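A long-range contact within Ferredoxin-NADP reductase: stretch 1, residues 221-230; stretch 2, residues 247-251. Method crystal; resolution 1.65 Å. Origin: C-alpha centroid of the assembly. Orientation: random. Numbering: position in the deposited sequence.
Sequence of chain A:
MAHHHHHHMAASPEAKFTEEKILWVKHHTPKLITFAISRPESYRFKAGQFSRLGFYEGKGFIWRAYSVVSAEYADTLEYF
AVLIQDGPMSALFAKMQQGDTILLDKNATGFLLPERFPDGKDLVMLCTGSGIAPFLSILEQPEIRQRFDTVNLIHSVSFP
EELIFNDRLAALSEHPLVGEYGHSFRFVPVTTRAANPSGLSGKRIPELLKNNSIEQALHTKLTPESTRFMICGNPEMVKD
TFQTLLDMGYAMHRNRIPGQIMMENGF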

# COMPACT_ATOMS: atom_id res chain seq x y z
N LYS A 221 -7.08 -17.91 -13.12
CA LYS A 221 -8.32 -18.21 -12.42
C LYS A 221 -8.12 -18.01 -10.92
O LYS A 221 -7.13 -18.47 -10.35
CB LYS A 221 -8.77 -19.64 -12.72
N LEU A 222 -9.07 -17.31 -10.30
CA LEU A 222 -9.05 -17.06 -8.87
C LEU A 222 -10.04 -17.99 -8.18
O LEU A 222 -11.20 -18.10 -8.60
CB LEU A 222 -9.38 -15.60 -8.57
CG LEU A 222 -8.55 -14.62 -9.41
CD1 LEU A 222 -8.98 -13.18 -9.12
CD2 LEU A 222 -7.05 -14.80 -9.16
N THR A 223 -9.58 -18.70 -7.15
CA THR A 223 -10.40 -19.63 -6.39
C THR A 223 -10.00 -19.55 -4.92
O THR A 223 -8.87 -19.18 -4.60
CB THR A 223 -10.23 -21.09 -6.85
OG1 THR A 223 -8.95 -21.58 -6.45
CG2 THR A 223 -10.39 -21.24 -8.36
N PRO A 224 -10.90 -19.91 -4.01
CA PRO A 224 -10.51 -19.95 -2.59
C PRO A 224 -9.34 -20.88 -2.33
O PRO A 224 -8.53 -20.61 -1.43
CB PRO A 224 -11.79 -20.42 -1.89
CG PRO A 224 -12.89 -19.90 -2.78
CD PRO A 224 -12.36 -20.10 -4.19
N GLU A 225 -9.21 -21.96 -3.09
CA GLU A 225 -8.11 -22.88 -2.85
C GLU A 225 -6.76 -22.25 -3.22
O GLU A 225 -5.77 -22.45 -2.51
CB GLU A 225 -8.33 -24.18 -3.64
CG GLU A 225 -7.57 -25.38 -3.09
CD GLU A 225 -6.10 -25.38 -3.47
OE1 GLU A 225 -5.77 -24.86 -4.56
OE2 GLU A 225 -5.28 -25.91 -2.69
N SER A 226 -6.71 -21.47 -4.30
CA SER A 226 -5.43 -21.06 -4.88
C SER A 226 -5.08 -19.59 -4.69
O SER A 226 -3.91 -19.23 -4.86
CB SER A 226 -5.41 -21.36 -6.38
OG SER A 226 -6.47 -20.67 -7.03
N THR A 227 -6.04 -18.74 -4.35
CA THR A 227 -5.82 -17.29 -4.33
C THR A 227 -5.75 -16.79 -2.89
O THR A 227 -6.52 -17.23 -2.03
CB THR A 227 -6.93 -16.56 -5.09
OG1 THR A 227 -7.09 -17.18 -6.37
CG2 THR A 227 -6.60 -15.07 -5.30
N ARG A 228 -4.84 -15.84 -2.65
CA ARG A 228 -4.76 -15.18 -1.35
C ARG A 228 -4.76 -13.67 -1.57
O ARG A 228 -3.94 -13.17 -2.35
CB ARG A 228 -3.51 -15.64 -0.57
CG ARG A 228 -3.47 -17.16 -0.32
CD ARG A 228 -4.60 -17.59 0.63
NE ARG A 228 -4.56 -19.03 0.96
CZ ARG A 228 -5.20 -19.98 0.28
NH1 ARG A 228 -5.91 -19.68 -0.79
NH2 ARG A 228 -5.12 -21.24 0.68
N PHE A 229 -5.68 -12.98 -0.92
CA PHE A 229 -5.93 -11.55 -1.14
C PHE A 229 -5.39 -10.70 0.00
O PHE A 229 -5.53 -11.06 1.18
CB PHE A 229 -7.43 -11.25 -1.27
CG PHE A 229 -8.07 -11.75 -2.53
CD1 PHE A 229 -8.00 -11.00 -3.70
CD2 PHE A 229 -8.76 -12.96 -2.55
CE1 PHE A 229 -8.61 -11.44 -4.88
CE2 PHE A 229 -9.37 -13.41 -3.73
CZ PHE A 229 -9.30 -12.65 -4.89
N MET A 230 -4.86 -9.53 -0.34
CA MET A 230 -4.58 -8.49 0.63
C MET A 230 -5.26 -7.22 0.15
O MET A 230 -5.26 -6.93 -1.05
CB MET A 230 -3.07 -8.26 0.79
CG MET A 230 -2.30 -9.55 1.06
SD MET A 230 -0.54 -9.27 1.23
CE MET A 230 -0.49 -8.49 2.86
N ASP A 247 -18.88 -13.21 -0.36
CA ASP A 247 -19.94 -13.73 -1.20
C ASP A 247 -19.41 -14.73 -2.23
O ASP A 247 -20.13 -15.64 -2.65
CB ASP A 247 -20.66 -12.60 -1.94
CG ASP A 247 -21.54 -11.76 -1.02
OD1 ASP A 247 -21.92 -12.24 0.06
OD2 ASP A 247 -21.87 -10.61 -1.41
N MET A 248 -18.14 -14.58 -2.61
CA MET A 248 -17.46 -15.44 -3.58
C MET A 248 -16.80 -16.65 -2.93
O MET A 248 -16.16 -17.43 -3.64
CB MET A 248 -16.42 -14.63 -4.36
CG MET A 248 -17.05 -13.61 -5.29
SD MET A 248 -15.94 -12.35 -5.96
CE MET A 248 -14.86 -13.32 -7.01
N GLY A 249 -16.94 -16.84 -1.62
CA GLY A 249 -16.46 -18.04 -0.97
C GLY A 249 -15.16 -17.91 -0.22
O GLY A 249 -14.62 -18.94 0.22
N TYR A 250 -14.63 -16.70 -0.08
CA TYR A 250 -13.38 -16.46 0.63
C TYR A 250 -13.66 -16.13 2.09
O TYR A 250 -14.79 -15.84 2.48
CB TYR A 250 -12.60 -15.32 -0.06
CG TYR A 250 -12.23 -15.66 -1.50
CD1 TYR A 250 -11.04 -16.30 -1.80
CD2 TYR A 250 -13.09 -15.34 -2.55
CE1 TYR A 250 -10.71 -16.63 -3.12
CE2 TYR A 250 -12.78 -15.65 -3.85
CZ TYR A 250 -11.58 -16.30 -4.14
OH TYR A 250 -11.27 -16.62 -5.44
N ALA A 251 -12.61 -16.21 2.91
CA ALA A 251 -12.74 -16.02 4.35
C ALA A 251 -11.54 -15.24 4.88
O ALA A 251 -10.48 -15.19 4.25
CB ALA A 251 -12.86 -17.35 5.10
O HOH W 1 -13.13 -16.03 -7.20

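The contact between the two stretches is a small, mainly apolar one in which a single aromatic side chain, Tyr250, is held between Pro224 and Phe229, with no direct hydrogen bond across the interface and one water joining the two sides. Together the stretches bury 269 Å² of surface, and Tyr250 contributes by far the largest share.

Stretch 1 is a loop that leads into a strand beginning at Thr227, whereas stretch 2 leaves the end of a helix and adopts no regular structure at Tyr250. The backbones come nearest at Pro224 and Tyr250, whose CA atoms lie 5.5 Å apart. Gly249 closes the helix in a Schellman motif with a phi of 102°; a CB here would be jammed against the carbonyl O of Met248 and would also lie 3.6 Å from Pro224 CG. Its own carbonyl approaches the proline, with Gly249 O 3.6 Å from Pro224 CG.

The CA-to-CB bond of Tyr250 points sideways, but with chi1 at -61° (m) the end of its side chain comes nearer to stretch 1. Opposite faces of its ring are then covered. Over one, Pro224 CG sits 4.0 Å from the centroid of the Tyr250 ring and 14° off its normal, a CH-pi arrangement that places the weakly polarised CG methylene over the aromatic electrons. Over the other, Phe229, whose CA-to-CB bond points toward stretch 2, presents its ring edge. The ring planes are nearly perpendicular, at 89°, and the centroids are 5.0 Å apart, so the electropositive edge of Phe229 meets the electron-rich face of Tyr250; Phe229 CE2 approaches Tyr250 CE1 to 3.5 Å. Thr227 adds a looser contact, its CB 4.3 Å from Tyr250 CE1.

The tyrosine hydroxyl reaches the backbone of Leu222 and Thr223 without bonding to it directly. Thr223 N lies 3.2 Å from Tyr250 OH, but the angle is poor, and this amide instead donates to Thr227 OG1 at 3.0 Å. The hydroxyl instead hydrogen-bonds to water 1, which lies 2.6 Å from Tyr250 OH and donates to Leu222 O at 3.2 Å, linking the phenol to the loop backbone.

Bonds within stretch 1 link the residues around the surface that Tyr250 meets. Thr227 N donates to Thr223 O at 2.9 Å, closing the turn that carries Pro224. Arg228 NH1 bonds to Thr227 O at 2.8 Å and, more weakly, to Pro224 O at 2.9 Å, tying the turn to the start of the strand.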